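Local coordinates for protein oxidoreductase (Methanosarcina mazei, PDB 3KA7) that binds flavin-adenine dinucleotide and probably acts as an oxidoreductase of the flavin-containing amine oxidoreductase family, at residues L13-A17 with L202-I206; T35-N41 with G193-I199; A53-L57 with V310-T314; S81-R87 with H295-T301. One frame throughout, in Å; residues are numbered along the deposited sequence.

Contact 1: L13-A17 with L202-I206; sequences LLSAA and LETVI
Leu13 opens the contact on two levels. Its CB faces Leu202 CD1, while the CD2 branch reaches Ile206 CD1 at 3.8 Å, the two side chains crossing at about a right angle. The same Ile206 methyl also rests against the backbone, with CD1 3.7 Å from Leu13 O, a carbonyl already engaged by the N-H of Ala17 within its own helix. Leu14 starts out pointing away from 202-206, yet its CD2 nevertheless reaches to 3.8 Å from Leu202 CD1. It also touches Leu65 and Phe68 of helix 64-71 and Val416 of helix 408-421, so this leucine sits where several helices converge. Ala16 offers a single methyl, and CB meets Ile206 CD1 at 3.7 Å. At Ala17 the backbones come closest, its CA being 4.8 Å from that of Ile206. The first torsion of Ile206 (chi1 -63°) places CG1 beside its own backbone N and sends it over the Ala17 backbone, 3.6 Å from Ala17 N. The Ala17 methyl also meets Leu202 CD2 at 3.8 Å and, a little farther off, Val205 CG1. Small residues at 16 and 17 thus receive the larger side chains of 202-206, and the local axes approach to 8.9 Å at a crossing angle of 31°. Leu13 and Ile206 also share Ile213 of strand 212-214. Helix 10-21 follows strand 2-6 and carries the end of a GxGxxG pattern, consistent with the first helix of a Rossmann-type dinucleotide-binding fold, here packed against helix 195-208.

Contact 2: T35-N41 with G193-I199; sequences TGGRFTN and GGCKGII. With FAD (flavin-adenine dinucleotide), chain B.
Asn41 OD1 is held by the N-H of Lys196 at 2.8 Å and, weakly, by NE2 of His55. The Lys196 N-H approaches from well above the carbonyl plane of the amide. At the other end of this amide, ND2 donates to Gly193 O at 2.9 Å, so Asn41 clasps the first turn of helix 195-208 and the glycine loop leading into it. The 35-41 segment, which carries Asn41, is part of the FAD site: a type II' turn from Gly36 to Phe39 presents Arg38 to the pyrophosphate. Arg38 N donates to FAD O2A at 2.7 Å in a straight line (180°), and its NH2 bonds to FAD O1A at 2.7 Å. Asp399 holds Arg38 NH1 in a salt bridge. Beside the cofactor, the Phe39 ring turns toward the helix because CG lies anti to the backbone N (chi1 -157°). Ile198 CD1 meets its edge at CE2. The Phe39 carbonyl is buried without a polar partner, and its O lies only 3.0 Å from Ile199 CG1, a tight fit. Thr35 OG1, itself bonded to Glu203, touches Ile199 CG2. Over one face of the Phe39 ring, Cys195 SG stands 3.7 Å from the centroid, 2° off the normal: a sulfur-aromatic contact almost exactly above the ring centre.

Contact 3: A53-L57 with V310-T314; sequences AFHML and VNEVT. With FAD (flavin-adenine dinucleotide), chain B.
Asn311 ND2 donates to Phe54 O at 3.1 Å, with an N-H...O angle of 158°. The donor lies in the carbonyl plane, on a lone pair, and the oxygen is close to the plane of the Asn311 amide. The side chain gets there by a first torsion of 74°, which wedges CG between its own backbone N and carbonyl carbon and points the amide at the 53-57 loop. The other end of the amide, OD1, comes to the edge of the Phe54 ring, near CD1, with ring and amide planes 59° apart. At another part of that edge, CD2 lies 3.4 Å from FAD C6, so the phenyl fits between the flavin and Asn311; Trp161 meets it edge-to-face. In Met56, present as selenomethionine, the extended first two torsions carry SE toward Asn311, and the bend at chi3 turns CE so that it too meets ND2, CE lying 3.7 Å from Asn311 ND2. Val313 adds its two methyls. CG1 sits 3.5 Å from Phe54 O, while CG2 touches CB and ND1 of His55, whose ND1 is buried with no polar partner in the model. The backbone on either side of the peptide that Asn311 grips reads the flavin directly: Phe54 N donates to FAD O4 at 3.2 Å, and Met56 O takes a weak bond from FAD N3. Asn311 is a second-shell residue that probably helps hold the Phe54 peptide in place; the N-H at O4 would probably polarise the C4 carbonyl, while Met56 O matches the N3 proton.

Contact 4: S81-R87 with H295-T301; sequences SEMTTVR and HTGVLLT
Thr85 is gripped on both sides of its peptide by strand 298-300, its N donating to Val298 O at 2.9 Å and its O accepting from Leu300 N at 2.8 Å. A third rung, Arg87 N to Leu300 O, is nearly straight at 175°. This alternation of bonds, Thr85 to Val298 and Leu300, is that of a parallel pair inside the mixed sheet, with Thr85 beside Leu299 and Val86 beside Leu300. Hydroxyls extend the pairing beyond the regular strands. Thr84 OG1 accepts from Val298 N at 3.1 Å, Thr296 OG1 from Glu82 N at 2.9 Å, and Ser81 OG donates to Thr296 O at 2.6 Å. His295 is held at both ring nitrogens: Gly297 N donates to ND1 in the ring plane, while NE2 and Thr85 OG1 are 3.1 Å apart and hydrogen-bonded, also at the ring edge. Non-polar groups pack beside the ladder. Leu299 CD2 lies centrally over one face of the Arg87 guanidinium, 3.6 Å from CZ, while Asp103 forms a salt bridge with Arg87 NE. The apolar pair Val86 CG1 and Leu300 CB meets on the sheet face shared by those two residues. Because side-chain hydroxyls replace backbone partners where the strands are irregular, the directional bonding continues on the N-terminal side of the two bridges.

Overall arrangement
From the N terminus, the chain gives one half of each contact in turn, at 13-17, 35-41, 53-57 and 81-87, before any loop closes. Contact 2 closes first, at 193-199, and lies nested inside contact 1, closed at 202-206 on the same helix. Contact 4 then closes at 295-301, nested within contact 3, which ends at 310-314. Each of contacts 1 and 2 crosses both contacts 3 and 4 along the sequence. In space they run from the Rossmann-type region through the FAD site, touched by contacts 2 and 3, to the mixed sheet, where neighbouring strands 298-300 and 307-311 join contact 4 to contact 3.

Contact 1: L13-A17 with L202-I206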
# COMPACT_ATOMS: atom_id res chain seq x y z
N LEU A 13 -1.05 -14.59 -3.65
CA LEU A 13 -2.41 -15.15 -3.70
C LEU A 13 -3.17 -14.74 -4.96
O LEU A 13 -3.87 -15.56 -5.56
CB LEU A 13 -3.20 -14.78 -2.45
CG LEU A 13 -2.66 -15.36 -1.14
CD1 LEU A 13 -3.42 -14.80 0.05
CD2 LEU A 13 -2.71 -16.88 -1.15
N LEU A 14 -3.04 -13.47 -5.36
CA LEU A 14 -3.56 -13.06 -6.68
C LEU A 14 -3.00 -13.92 -7.80
O LEU A 14 -3.73 -14.37 -8.69
CB LEU A 14 -3.22 -11.59 -6.95
CG LEU A 14 -3.93 -10.56 -6.07
CD1 LEU A 14 -3.36 -9.18 -6.38
CD2 LEU A 14 -5.44 -10.58 -6.32
N SER A 15 -1.68 -14.14 -7.77
CA SER A 15 -1.02 -14.99 -8.76
C SER A 15 -1.55 -16.41 -8.73
O SER A 15 -1.87 -17.00 -9.78
CB SER A 15 0.48 -15.01 -8.50
OG SER A 15 1.02 -13.72 -8.71
N ALA A 16 -1.64 -16.97 -7.53
CA ALA A 16 -2.11 -18.35 -7.39
C ALA A 16 -3.54 -18.51 -7.88
O ALA A 16 -3.88 -19.51 -8.56
CB ALA A 16 -1.98 -18.81 -5.93
N ALA A 17 -4.39 -17.54 -7.54
CA ALA A 17 -5.80 -17.57 -7.97
C ALA A 17 -5.90 -17.55 -9.49
O ALA A 17 -6.60 -18.38 -10.08
CB ALA A 17 -6.59 -16.42 -7.36
N LEU A 202 -9.78 -15.03 -2.01
CA LEU A 202 -8.77 -15.59 -2.90
C LEU A 202 -8.43 -17.04 -2.55
O LEU A 202 -8.20 -17.86 -3.43
CB LEU A 202 -7.50 -14.75 -2.85
CG LEU A 202 -7.64 -13.40 -3.54
CD1 LEU A 202 -6.48 -12.47 -3.15
CD2 LEU A 202 -7.70 -13.58 -5.07
N GLU A 203 -8.37 -17.35 -1.25
CA GLU A 203 -8.09 -18.72 -0.83
C GLU A 203 -9.19 -19.66 -1.33
O GLU A 203 -8.91 -20.78 -1.74
CB GLU A 203 -7.96 -18.81 0.68
CG GLU A 203 -6.68 -18.18 1.22
CD GLU A 203 -6.65 -18.13 2.74
OE1 GLU A 203 -7.71 -17.86 3.37
OE2 GLU A 203 -5.57 -18.34 3.31
N THR A 204 -10.42 -19.18 -1.29
CA THR A 204 -11.55 -19.97 -1.82
C THR A 204 -11.39 -20.31 -3.30
O THR A 204 -11.62 -21.46 -3.71
CB THR A 204 -12.89 -19.26 -1.55
OG1 THR A 204 -13.10 -19.17 -0.14
CG2 THR A 204 -14.04 -20.03 -2.18
N VAL A 205 -11.00 -19.33 -4.10
CA VAL A 205 -10.80 -19.52 -5.54
C VAL A 205 -9.64 -20.47 -5.81
O VAL A 205 -9.72 -21.34 -6.69
CB VAL A 205 -10.52 -18.16 -6.24
CG1 VAL A 205 -10.11 -18.36 -7.70
CG2 VAL A 205 -11.74 -17.26 -6.12
N ILE A 206 -8.57 -20.31 -5.05
CA ILE A 206 -7.40 -21.16 -5.23
C ILE A 206 -7.80 -22.61 -4.97
O ILE A 206 -7.49 -23.49 -5.77
CB ILE A 206 -6.25 -20.71 -4.32
CG1 ILE A 206 -5.81 -19.29 -4.72
CG2 ILE A 206 -5.09 -21.72 -4.38
CD1 ILE A 206 -4.88 -18.59 -3.72

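Contact 2: T35-N41 with G193-I199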
# COMPACT_ATOMS: atom_id res chain seq x y z
N THR A 35 -1.76 -16.93 6.11
CA THR A 35 -1.53 -16.32 4.82
C THR A 35 -1.89 -14.83 4.90
O THR A 35 -2.56 -14.38 5.85
CB THR A 35 -2.45 -16.93 3.76
OG1 THR A 35 -3.81 -16.80 4.21
CG2 THR A 35 -2.13 -18.43 3.54
N GLY A 36 -1.47 -14.06 3.91
CA GLY A 36 -1.95 -12.69 3.79
C GLY A 36 -0.83 -11.66 3.87
O GLY A 36 -1.00 -10.53 3.41
N GLY A 37 0.30 -12.05 4.45
CA GLY A 37 1.43 -11.12 4.57
C GLY A 37 0.98 -9.84 5.26
O GLY A 37 0.34 -9.89 6.31
N ARG A 38 1.31 -8.70 4.66
CA ARG A 38 0.96 -7.40 5.24
C ARG A 38 -0.46 -6.94 4.88
O ARG A 38 -0.78 -5.76 5.02
CB ARG A 38 2.01 -6.35 4.85
CG ARG A 38 3.36 -6.59 5.54
CD ARG A 38 4.48 -5.70 4.96
NE ARG A 38 4.88 -6.21 3.65
CZ ARG A 38 5.08 -5.46 2.58
NH1 ARG A 38 4.92 -4.14 2.65
NH2 ARG A 38 5.40 -6.03 1.43
N PHE A 39 -1.30 -7.88 4.46
CA PHE A 39 -2.67 -7.55 4.06
C PHE A 39 -3.68 -8.54 4.64
O PHE A 39 -4.47 -9.13 3.89
CB PHE A 39 -2.80 -7.53 2.54
CG PHE A 39 -3.96 -6.70 2.02
CD1 PHE A 39 -3.82 -5.34 1.82
CD2 PHE A 39 -5.18 -7.29 1.70
CE1 PHE A 39 -4.88 -4.57 1.33
CE2 PHE A 39 -6.23 -6.54 1.21
CZ PHE A 39 -6.09 -5.18 1.03
N THR A 40 -3.64 -8.75 5.94
CA THR A 40 -4.64 -9.61 6.56
C THR A 40 -4.97 -9.10 7.96
O THR A 40 -4.46 -8.07 8.38
CB THR A 40 -4.21 -11.08 6.58
OG1 THR A 40 -5.34 -11.91 6.90
CG2 THR A 40 -3.11 -11.27 7.59
N ASN A 41 -5.84 -9.81 8.67
CA ASN A 41 -6.33 -9.28 9.95
C ASN A 41 -5.50 -9.81 11.11
O ASN A 41 -4.89 -10.87 11.03
CB ASN A 41 -7.80 -9.65 10.18
CG ASN A 41 -8.74 -8.94 9.22
OD1 ASN A 41 -8.32 -8.39 8.20
ND2 ASN A 41 -10.03 -8.95 9.55
N GLY A 193 -15.18 -7.47 6.07
CA GLY A 193 -14.28 -8.37 6.78
C GLY A 193 -12.88 -7.80 6.91
O GLY A 193 -11.98 -8.45 7.45
N GLY A 194 -12.68 -6.60 6.38
CA GLY A 194 -11.34 -5.99 6.31
C GLY A 194 -10.44 -6.72 5.32
O GLY A 194 -10.91 -7.45 4.44
N CYS A 195 -9.13 -6.52 5.47
CA CYS A 195 -8.15 -7.15 4.59
C CYS A 195 -8.42 -8.64 4.45
O CYS A 195 -8.36 -9.19 3.34
CB CYS A 195 -6.74 -6.97 5.14
SG CYS A 195 -6.12 -5.29 5.02
N LYS A 196 -8.68 -9.31 5.56
CA LYS A 196 -8.87 -10.76 5.53
C LYS A 196 -10.04 -11.18 4.62
O LYS A 196 -10.04 -12.29 4.08
CB LYS A 196 -9.04 -11.33 6.94
CG LYS A 196 -8.96 -12.86 6.99
CD LYS A 196 -9.19 -13.38 8.40
CE LYS A 196 -9.71 -14.83 8.36
NZ LYS A 196 -8.79 -15.64 7.53
N GLY A 197 -11.03 -10.31 4.43
CA GLY A 197 -12.14 -10.64 3.53
C GLY A 197 -11.63 -10.95 2.14
O GLY A 197 -12.11 -11.89 1.48
N ILE A 198 -10.65 -10.17 1.69
CA ILE A 198 -10.07 -10.36 0.37
C ILE A 198 -9.19 -11.61 0.34
O ILE A 198 -9.25 -12.40 -0.62
CB ILE A 198 -9.27 -9.09 -0.05
CG1 ILE A 198 -10.25 -7.93 -0.31
CG2 ILE A 198 -8.39 -9.37 -1.28
CD1 ILE A 198 -9.59 -6.58 -0.42
N ILE A 199 -8.39 -11.79 1.39
CA ILE A 199 -7.53 -12.96 1.53
C ILE A 199 -8.37 -14.24 1.50
O ILE A 199 -8.08 -15.17 0.74
CB ILE A 199 -6.69 -12.89 2.84
CG1 ILE A 199 -5.83 -11.62 2.85
CG2 ILE A 199 -5.77 -14.12 2.98
CD1 ILE A 199 -4.88 -11.54 1.67
PA FAD B . 3.75 -9.38 1.41
O1A FAD B . 5.12 -8.76 1.51
O2A FAD B . 2.68 -8.79 2.30
O5B FAD B . 3.86 -10.95 1.71
C5B FAD B . 5.10 -11.62 1.50
C4B FAD B . 4.88 -13.01 2.13
O4B FAD B . 6.00 -13.84 1.92
C3B FAD B . 4.67 -12.89 3.64
O3B FAD B . 3.46 -13.51 4.02
C2B FAD B . 5.89 -13.61 4.24
O2B FAD B . 5.60 -14.27 5.46
C1B FAD B . 6.27 -14.57 3.12
N9A FAD B . 7.69 -14.96 3.08
C8A FAD B . 8.81 -14.19 3.26
N7A FAD B . 9.91 -14.98 3.07
C5A FAD B . 9.47 -16.23 2.78
C6A FAD B . 10.13 -17.43 2.52
N6A FAD B . 11.45 -17.45 2.41
N1A FAD B . 9.39 -18.56 2.26
C2A FAD B . 8.01 -18.53 2.26
N3A FAD B . 7.35 -17.34 2.52
C4A FAD B . 8.08 -16.23 2.78
N1 FAD B . -2.04 -0.94 0.96
C2 FAD B . -3.29 -0.54 0.51
O2 FAD B . -3.65 -0.83 -0.64
N3 FAD B . -4.11 0.19 1.35
C4 FAD B . -3.70 0.53 2.63
O4 FAD B . -4.42 1.18 3.38
C4X FAD B . -2.44 0.14 3.08
N5 FAD B . -2.01 0.49 4.35
C5X FAD B . -0.76 0.08 4.78
C6 FAD B . -0.32 0.41 6.07
C7 FAD B . 0.92 -0.02 6.51
C7M FAD B . 1.37 0.36 7.90
C8 FAD B . 1.72 -0.77 5.67
C8M FAD B . 3.07 -1.25 6.11
C9 FAD B . 1.29 -1.10 4.38
C9A FAD B . 0.04 -0.68 3.94
N10 FAD B . -0.39 -1.00 2.66
C10 FAD B . -1.63 -0.61 2.23
C1' FAD B . 0.49 -1.73 1.70
C2' FAD B . 0.09 -3.21 1.69
O2' FAD B . -0.07 -3.67 3.03
C3' FAD B . 1.17 -4.02 0.98
O3' FAD B . 1.52 -3.35 -0.23
C4' FAD B . 0.80 -5.45 0.62
O4' FAD B . 0.23 -6.14 1.72
C5' FAD B . 2.09 -6.16 0.24
O5' FAD B . 1.74 -7.38 -0.37
P FAD B . 2.84 -8.24 -1.12
O1P FAD B . 2.21 -8.91 -2.32
O2P FAD B . 4.09 -7.44 -1.42
O3P FAD B . 3.24 -9.43 -0.11

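Contact 3: A53-L57 with V310-T314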
# COMPACT_ATOMS: atom_id res chain seq x y z
N ALA A 53 -1.88 -3.15 6.06
CA ALA A 53 -2.84 -2.27 5.38
C ALA A 53 -4.04 -1.85 6.23
O ALA A 53 -4.52 -2.60 7.07
CB ALA A 53 -3.31 -2.92 4.08
N PHE A 54 -4.52 -0.63 6.00
CA PHE A 54 -5.54 -0.03 6.84
C PHE A 54 -6.93 -0.50 6.40
O PHE A 54 -7.88 0.29 6.40
CB PHE A 54 -5.46 1.50 6.74
CG PHE A 54 -4.38 2.13 7.60
CD1 PHE A 54 -4.71 3.17 8.46
CD2 PHE A 54 -3.07 1.72 7.54
CE1 PHE A 54 -3.73 3.79 9.24
CE2 PHE A 54 -2.08 2.34 8.32
CZ PHE A 54 -2.42 3.36 9.17
N HIS A 55 -7.07 -1.78 6.04
CA HIS A 55 -8.42 -2.30 5.68
C HIS A 55 -9.10 -1.48 4.59
O HIS A 55 -10.33 -1.30 4.60
CB HIS A 55 -9.31 -2.34 6.92
CG HIS A 55 -8.92 -3.40 7.91
ND1 HIS A 55 -8.95 -3.19 9.28
CD2 HIS A 55 -8.49 -4.67 7.73
CE1 HIS A 55 -8.56 -4.30 9.90
NE2 HIS A 55 -8.28 -5.21 8.98
N MSE A 56 -8.31 -1.00 3.63
CA MSE A 56 -8.82 -0.08 2.63
C MSE A 56 -8.13 -0.29 1.29
O MSE A 56 -6.92 -0.56 1.25
CB MSE A 56 -8.62 1.36 3.14
CG MSE A 56 -9.23 2.44 2.28
SE MSE A 56 -9.09 4.16 3.15
CE MSE A 56 -10.86 4.14 4.00
N LEU A 57 -8.91 -0.21 0.20
CA LEU A 57 -8.38 -0.25 -1.16
C LEU A 57 -8.32 1.17 -1.73
O LEU A 57 -9.31 1.91 -1.65
CB LEU A 57 -9.27 -1.11 -2.08
CG LEU A 57 -9.47 -2.59 -1.71
CD1 LEU A 57 -10.27 -3.32 -2.79
CD2 LEU A 57 -8.15 -3.28 -1.48
N VAL A 310 -5.90 9.66 8.88
CA VAL A 310 -6.47 8.61 9.68
C VAL A 310 -7.73 8.09 9.02
O VAL A 310 -8.35 8.81 8.22
CB VAL A 310 -6.69 9.11 11.15
CG1 VAL A 310 -6.35 10.59 11.30
CG2 VAL A 310 -8.02 8.73 11.72
N ASN A 311 -8.08 6.83 9.28
CA ASN A 311 -9.37 6.29 8.84
C ASN A 311 -10.12 5.60 9.97
O ASN A 311 -9.61 5.51 11.08
CB ASN A 311 -9.27 5.41 7.57
CG ASN A 311 -8.66 4.03 7.81
OD1 ASN A 311 -8.32 3.64 8.93
ND2 ASN A 311 -8.52 3.26 6.71
N GLU A 312 -11.34 5.17 9.68
CA GLU A 312 -12.22 4.62 10.70
C GLU A 312 -13.10 3.59 10.01
O GLU A 312 -14.27 3.86 9.70
CB GLU A 312 -13.09 5.75 11.26
CG GLU A 312 -13.75 5.44 12.58
CD GLU A 312 -14.15 6.71 13.30
OE1 GLU A 312 -15.26 7.23 13.02
OE2 GLU A 312 -13.34 7.20 14.12
N VAL A 313 -12.54 2.42 9.74
CA VAL A 313 -13.22 1.48 8.86
C VAL A 313 -14.45 0.84 9.48
O VAL A 313 -15.26 0.21 8.79
CB VAL A 313 -12.26 0.40 8.32
CG1 VAL A 313 -11.14 1.07 7.49
CG2 VAL A 313 -11.70 -0.43 9.46
N THR A 314 -14.59 0.99 10.79
CA THR A 314 -15.78 0.47 11.47
C THR A 314 -17.02 1.29 11.06
O THR A 314 -18.16 0.88 11.33
CB THR A 314 -15.60 0.44 13.00
OG1 THR A 314 -14.95 1.65 13.43
CG2 THR A 314 -14.74 -0.74 13.39
PA FAD B . 3.75 -9.38 1.41
O1A FAD B . 5.12 -8.76 1.51
O2A FAD B . 2.68 -8.79 2.30
O5B FAD B . 3.86 -10.95 1.71
C5B FAD B . 5.10 -11.62 1.50
C4B FAD B . 4.88 -13.01 2.13
O4B FAD B . 6.00 -13.84 1.92
C3B FAD B . 4.67 -12.89 3.64
O3B FAD B . 3.46 -13.51 4.02
C2B FAD B . 5.89 -13.61 4.24
O2B FAD B . 5.60 -14.27 5.46
C1B FAD B . 6.27 -14.57 3.12
N9A FAD B . 7.69 -14.96 3.08
C8A FAD B . 8.81 -14.19 3.26
N7A FAD B . 9.91 -14.98 3.07
C5A FAD B . 9.47 -16.23 2.78
C6A FAD B . 10.13 -17.43 2.52
N6A FAD B . 11.45 -17.45 2.41
N1A FAD B . 9.39 -18.56 2.26
C2A FAD B . 8.01 -18.53 2.26
N3A FAD B . 7.35 -17.34 2.52
C4A FAD B . 8.08 -16.23 2.78
N1 FAD B . -2.04 -0.94 0.96
C2 FAD B . -3.29 -0.54 0.51
O2 FAD B . -3.65 -0.83 -0.64
N3 FAD B . -4.11 0.19 1.35
C4 FAD B . -3.70 0.53 2.63
O4 FAD B . -4.42 1.18 3.38
C4X FAD B . -2.44 0.14 3.08
N5 FAD B . -2.01 0.49 4.35
C5X FAD B . -0.76 0.08 4.78
C6 FAD B . -0.32 0.41 6.07
C7 FAD B . 0.92 -0.02 6.51
C7M FAD B . 1.37 0.36 7.90
C8 FAD B . 1.72 -0.77 5.67
C8M FAD B . 3.07 -1.25 6.11
C9 FAD B . 1.29 -1.10 4.38
C9A FAD B . 0.04 -0.68 3.94
N10 FAD B . -0.39 -1.00 2.66
C10 FAD B . -1.63 -0.61 2.23
C1' FAD B . 0.49 -1.73 1.70
C2' FAD B . 0.09 -3.21 1.69
O2' FAD B . -0.07 -3.67 3.03
C3' FAD B . 1.17 -4.02 0.98
O3' FAD B . 1.52 -3.35 -0.23
C4' FAD B . 0.80 -5.45 0.62
O4' FAD B . 0.23 -6.14 1.72
C5' FAD B . 2.09 -6.16 0.24
O5' FAD B . 1.74 -7.38 -0.37
P FAD B . 2.84 -8.24 -1.12
O1P FAD B . 2.21 -8.91 -2.32
O2P FAD B . 4.09 -7.44 -1.42
O3P FAD B . 3.24 -9.43 -0.11

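Contact 4: S81-R87 with H295-T301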
# COMPACT_ATOMS: atom_id res chain seq x y z
N SER A 81 -16.08 4.32 -0.38
CA SER A 81 -15.99 5.25 0.74
C SER A 81 -16.67 6.58 0.42
O SER A 81 -16.77 6.98 -0.75
CB SER A 81 -14.53 5.55 1.09
OG SER A 81 -13.84 4.43 1.59
N GLU A 82 -17.11 7.27 1.46
CA GLU A 82 -17.48 8.66 1.36
C GLU A 82 -16.24 9.47 1.02
O GLU A 82 -15.12 9.01 1.25
CB GLU A 82 -18.10 9.12 2.67
CG GLU A 82 -19.42 8.39 2.94
CD GLU A 82 -20.35 8.40 1.73
OE1 GLU A 82 -20.79 9.50 1.31
OE2 GLU A 82 -20.63 7.30 1.19
N MSE A 83 -16.44 10.66 0.44
CA MSE A 83 -15.32 11.51 0.03
C MSE A 83 -14.41 11.81 1.22
O MSE A 83 -14.86 12.08 2.34
CB MSE A 83 -15.80 12.83 -0.63
CG MSE A 83 -14.68 13.81 -1.11
SE MSE A 83 -13.37 12.92 -2.25
CE MSE A 83 -14.53 12.48 -3.77
N THR A 84 -13.12 11.73 0.95
CA THR A 84 -12.12 12.05 1.93
C THR A 84 -12.21 13.52 2.34
O THR A 84 -12.55 14.38 1.52
CB THR A 84 -10.73 11.71 1.37
OG1 THR A 84 -10.52 10.29 1.46
CG2 THR A 84 -9.63 12.46 2.14
N THR A 85 -11.91 13.79 3.60
CA THR A 85 -11.88 15.15 4.09
C THR A 85 -10.49 15.51 4.59
O THR A 85 -9.61 14.65 4.71
CB THR A 85 -12.92 15.37 5.19
OG1 THR A 85 -12.65 14.48 6.29
CG2 THR A 85 -14.32 15.06 4.64
N VAL A 86 -10.30 16.80 4.87
CA VAL A 86 -9.00 17.33 5.23
C VAL A 86 -9.16 18.31 6.37
O VAL A 86 -9.94 19.27 6.27
CB VAL A 86 -8.35 18.07 4.04
CG1 VAL A 86 -6.89 18.42 4.36
CG2 VAL A 86 -8.43 17.23 2.76
N ARG A 87 -8.39 18.09 7.43
CA ARG A 87 -8.45 18.95 8.61
C ARG A 87 -7.45 20.09 8.50
O ARG A 87 -6.24 19.88 8.32
CB ARG A 87 -8.17 18.11 9.86
CG ARG A 87 -8.46 18.84 11.15
CD ARG A 87 -8.99 17.88 12.22
NE ARG A 87 -10.30 17.34 11.87
CZ ARG A 87 -10.98 16.46 12.60
NH1 ARG A 87 -10.46 16.01 13.74
NH2 ARG A 87 -12.17 16.04 12.20
N HIS A 295 -16.84 9.06 9.15
CA HIS A 295 -17.23 8.64 7.81
C HIS A 295 -16.32 7.52 7.32
O HIS A 295 -15.34 7.16 7.99
CB HIS A 295 -17.26 9.81 6.81
CG HIS A 295 -15.91 10.44 6.55
ND1 HIS A 295 -14.93 9.82 5.81
CD2 HIS A 295 -15.41 11.64 6.90
CE1 HIS A 295 -13.87 10.61 5.74
NE2 HIS A 295 -14.14 11.72 6.40
N THR A 296 -16.62 6.98 6.14
CA THR A 296 -15.91 5.80 5.63
C THR A 296 -14.73 6.09 4.71
O THR A 296 -14.22 5.18 4.05
CB THR A 296 -16.86 4.91 4.86
OG1 THR A 296 -17.47 5.70 3.83
CG2 THR A 296 -17.93 4.33 5.79
N GLY A 297 -14.31 7.35 4.65
CA GLY A 297 -13.17 7.74 3.82
C GLY A 297 -11.95 8.01 4.69
O GLY A 297 -11.81 7.45 5.78
N VAL A 298 -11.05 8.86 4.21
CA VAL A 298 -9.86 9.21 4.97
C VAL A 298 -10.00 10.63 5.49
O VAL A 298 -10.65 11.46 4.85
CB VAL A 298 -8.60 9.11 4.07
CG1 VAL A 298 -7.36 9.56 4.83
CG2 VAL A 298 -8.44 7.66 3.54
N LEU A 299 -9.44 10.90 6.67
CA LEU A 299 -9.27 12.26 7.17
C LEU A 299 -7.80 12.61 7.05
O LEU A 299 -6.98 12.12 7.83
CB LEU A 299 -9.70 12.36 8.64
CG LEU A 299 -9.53 13.71 9.35
CD1 LEU A 299 -10.53 14.71 8.78
CD2 LEU A 299 -9.71 13.56 10.88
N LEU A 300 -7.45 13.43 6.08
CA LEU A 300 -6.06 13.89 5.96
C LEU A 300 -5.78 15.00 6.97
O LEU A 300 -6.63 15.84 7.24
CB LEU A 300 -5.78 14.39 4.54
CG LEU A 300 -5.79 13.29 3.47
CD1 LEU A 300 -5.59 13.92 2.09
CD2 LEU A 300 -4.73 12.23 3.77
N THR A 301 -4.57 15.00 7.54
CA THR A 301 -4.25 15.94 8.61
C THR A 301 -2.92 16.65 8.33
O THR A 301 -1.88 16.30 8.89
CB THR A 301 -4.16 15.21 9.98
OG1 THR A 301 -3.20 14.15 9.89
CG2 THR A 301 -5.52 14.61 10.38